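PDB 4HH8: butyrophilin subfamily 1 member A1 from Bos taurus, which probably acts as a membrane receptor in the secretion of milk-fat droplets and probably restrains the proliferation and cytokine output of activated T cells. Local coordinates for residues Glu48-Phe52 with Ser92-Arg96. The protein carries 1 engineered substitution. Residues are numbered along the deposited sequence; the frame is centred on the assembly and turned at random.
Sequences ELRWF and SVAVR
Trp51 and Val95 meet across the middle of an immunoglobulin V-set beta-sandwich, in the N-terminal Ig domain. Strand 48-52 belongs to one sheet and strand 92-96 to the other. Their axes cross at -43°. They come no closer than 8.8 Å, so the contact is made by side chains between the sheets. Trp51 is the core tryptophan of the Ig fold; it also touches Cys110, half of the disulfide to Cys36 that ties the two sheets together. Its indole is the large bump. With CG anti to the carbonyl carbon (chi1 -88°), the ring reaches across to strand 92-96. There it fills a recess formed by the Val93 and Val95 methyls and the Ala94 backbone. Ala94 turns its methyl away, and its CA lies 4.1 Å from Trp51 CZ2. The ring's face rests on Val95 and its rim meets Val93. CG2 of Val95 sits over that face, offset toward the rim, in a CH-pi contact whose modelled spacing is too tight to trust. Leu49 packs more loosely, its CD1 4.5 Å from Val93 CG2; Leu83 touches both residues. On the other side of strand 48-52, Arg50 NE makes a long, weak salt bridge to Glu48 OE2. At the indole edge, Val93 CG2 lies in the ring plane, 3.4 Å from Trp51 CH2.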
ATOM      1  N   GLU A  48     -24.002   2.406  16.437  1.00 34.38           N
ATOM      2  CA  GLU A  48     -23.420   3.250  15.426  1.00 35.66           C
ATOM      3  C   GLU A  48     -21.987   2.795  15.198  1.00 34.37           C
ATOM      4  O   GLU A  48     -21.174   2.814  16.128  1.00 34.56           O
ATOM      5  CB  GLU A  48     -23.455   4.740  15.817  1.00 35.76           C
ATOM      6  CG  GLU A  48     -22.685   5.650  14.831  1.00 39.39           C
ATOM      7  CD  GLU A  48     -22.609   7.114  15.285  1.00 44.08           C
ATOM      8  OE1 GLU A  48     -23.618   7.620  15.807  1.00 46.61           O
ATOM      9  OE2 GLU A  48     -21.540   7.762  15.115  1.00 48.08           O
ATOM     10  N   LEU A  49     -21.722   2.387  13.958  1.00 33.29           N
ATOM     11  CA  LEU A  49     -20.403   1.981  13.456  1.00 32.65           C
ATOM     12  C   LEU A  49     -19.916   3.037  12.471  1.00 32.78           C
ATOM     13  O   LEU A  49     -20.546   3.214  11.439  1.00 33.77           O
ATOM     14  CB  LEU A  49     -20.498   0.634  12.730  1.00 31.23           C
ATOM     15  CG  LEU A  49     -21.197  -0.500  13.510  1.00 32.06           C
ATOM     16  CD1 LEU A  49     -21.407  -1.723  12.658  1.00 27.89           C
ATOM     17  CD2 LEU A  49     -20.481  -0.883  14.823  1.00 29.78           C
ATOM     18  N   ARG A  50     -18.827   3.734  12.780  1.00 32.60           N
ATOM     19  CA  ARG A  50     -18.316   4.796  11.913  1.00 33.67           C
ATOM     20  C   ARG A  50     -16.840   4.574  11.605  1.00 33.47           C
ATOM     21  O   ARG A  50     -16.032   4.472  12.525  1.00 34.68           O
ATOM     22  CB  ARG A  50     -18.472   6.164  12.585  1.00 33.11           C
ATOM     23  CG  ARG A  50     -17.995   7.334  11.722  1.00 36.40           C
ATOM     24  CD  ARG A  50     -17.959   8.688  12.479  1.00 37.18           C
ATOM     25  NE  ARG A  50     -19.314   9.086  12.850  1.00 39.22           N
ATOM     26  CZ  ARG A  50     -20.095   9.920  12.167  1.00 40.12           C
ATOM     27  NH1 ARG A  50     -19.675  10.506  11.043  1.00 43.28           N
ATOM     28  NH2 ARG A  50     -21.323  10.164  12.616  1.00 39.72           N
ATOM     29  N   TRP A  51     -16.475   4.490  10.340  1.00 32.81           N
ATOM     30  CA  TRP A  51     -15.054   4.547   9.991  1.00 33.13           C
ATOM     31  C   TRP A  51     -14.787   5.912   9.382  1.00 33.45           C
ATOM     32  O   TRP A  51     -15.595   6.421   8.600  1.00 31.84           O
ATOM     33  CB  TRP A  51     -14.691   3.446   8.999  1.00 33.16           C
ATOM     34  CG  TRP A  51     -14.305   2.147   9.600  1.00 35.15           C
ATOM     35  CD1 TRP A  51     -13.068   1.619   9.639  1.00 36.42           C
ATOM     36  CD2 TRP A  51     -15.172   1.189  10.212  1.00 38.58           C
ATOM     37  NE1 TRP A  51     -13.095   0.386  10.231  1.00 38.72           N
ATOM     38  CE2 TRP A  51     -14.378   0.099  10.594  1.00 39.28           C
ATOM     39  CE3 TRP A  51     -16.557   1.122  10.407  1.00 44.88           C
ATOM     40  CZ2 TRP A  51     -14.896  -1.035  11.218  1.00 43.71           C
ATOM     41  CZ3 TRP A  51     -17.088  -0.006  11.030  1.00 49.28           C
ATOM     42  CH2 TRP A  51     -16.243  -1.076  11.431  1.00 47.62           C
ATOM     43  N   PHE A  52     -13.676   6.534   9.761  1.00 35.12           N
ATOM     44  CA  PHE A  52     -13.346   7.843   9.217  1.00 36.75           C
ATOM     45  C   PHE A  52     -11.843   8.025   9.140  1.00 38.90           C
ATOM     46  O   PHE A  52     -11.068   7.229   9.700  1.00 38.53           O
ATOM     47  CB  PHE A  52     -14.029   8.970  10.017  1.00 35.99           C
ATOM     48  CG  PHE A  52     -13.562   9.100  11.454  1.00 37.62           C
ATOM     49  CD1 PHE A  52     -12.564  10.012  11.792  1.00 36.17           C
ATOM     50  CD2 PHE A  52     -14.141   8.336  12.465  1.00 39.35           C
ATOM     51  CE1 PHE A  52     -12.131  10.162  13.090  1.00 37.48           C
ATOM     52  CE2 PHE A  52     -13.735   8.476  13.781  1.00 39.91           C
ATOM     53  CZ  PHE A  52     -12.721   9.411  14.103  1.00 39.45           C
ATOM     54  N   SER A  92     -17.419  -8.296  16.237  1.00 30.24           N
ATOM     55  CA  SER A  92     -16.365  -8.208  15.243  1.00 31.08           C
ATOM     56  C   SER A  92     -16.918  -7.891  13.852  1.00 31.02           C
ATOM     57  O   SER A  92     -17.773  -8.617  13.337  1.00 30.48           O
ATOM     58  CB  SER A  92     -15.588  -9.525  15.216  1.00 31.51           C
ATOM     59  OG  SER A  92     -14.382  -9.362  14.489  1.00 32.72           O
ATOM     60  N   VAL A  93     -16.462  -6.767  13.287  1.00 30.47           N
ATOM     61  CA  VAL A  93     -16.942  -6.275  11.987  1.00 30.56           C
ATOM     62  C   VAL A  93     -15.779  -5.688  11.211  1.00 30.59           C
ATOM     63  O   VAL A  93     -14.684  -5.579  11.730  1.00 30.40           O
ATOM     64  CB  VAL A  93     -18.039  -5.162  12.117  1.00 30.03           C
ATOM     65  CG1 VAL A  93     -19.191  -5.651  12.905  1.00 30.09           C
ATOM     66  CG2 VAL A  93     -17.488  -3.912  12.743  1.00 29.56           C
ATOM     67  N   ALA A  94     -16.019  -5.304   9.964  1.00 29.89           N
ATOM     68  CA  ALA A  94     -14.972  -4.642   9.196  1.00 29.38           C
ATOM     69  C   ALA A  94     -15.687  -3.838   8.152  1.00 29.00           C
ATOM     70  O   ALA A  94     -16.862  -4.087   7.896  1.00 28.03           O
ATOM     71  CB  ALA A  94     -14.039  -5.660   8.549  1.00 27.89           C
ATOM     72  N   VAL A  95     -14.988  -2.856   7.592  1.00 29.43           N
ATOM     73  CA  VAL A  95     -15.456  -2.124   6.431  1.00 29.75           C
ATOM     74  C   VAL A  95     -14.619  -2.653   5.300  1.00 30.59           C
ATOM     75  O   VAL A  95     -13.390  -2.675   5.419  1.00 30.67           O
ATOM     76  CB  VAL A  95     -15.280  -0.593   6.586  1.00 30.27           C
ATOM     77  CG1 VAL A  95     -15.465   0.137   5.243  1.00 30.59           C
ATOM     78  CG2 VAL A  95     -16.331  -0.082   7.524  1.00 31.11           C
ATOM     79  N   ARG A  96     -15.288  -3.142   4.251  1.00 30.66           N
ATOM     80  CA  ARG A  96     -14.659  -3.531   3.017  1.00 32.05           C
ATOM     81  C   ARG A  96     -14.563  -2.312   2.084  1.00 32.54           C
ATOM     82  O   ARG A  96     -15.581  -1.666   1.788  1.00 32.58           O
ATOM     83  CB  ARG A  96     -15.430  -4.663   2.343  1.00 31.86           C
ATOM     84  CG  ARG A  96     -14.644  -5.282   1.160  1.00 38.15           C
ATOM     85  CD  ARG A  96     -15.274  -6.568   0.582  1.00 44.33           C
ATOM     86  NE  ARG A  96     -16.633  -6.360   0.101  1.00 52.38           N
ATOM     87  CZ  ARG A  96     -17.091  -6.668  -1.122  1.00 58.53           C
ATOM     88  NH1 ARG A  96     -16.294  -7.222  -2.041  1.00 61.06           N
ATOM     89  NH2 ARG A  96     -18.373  -6.429  -1.430  1.00 57.84           N
TER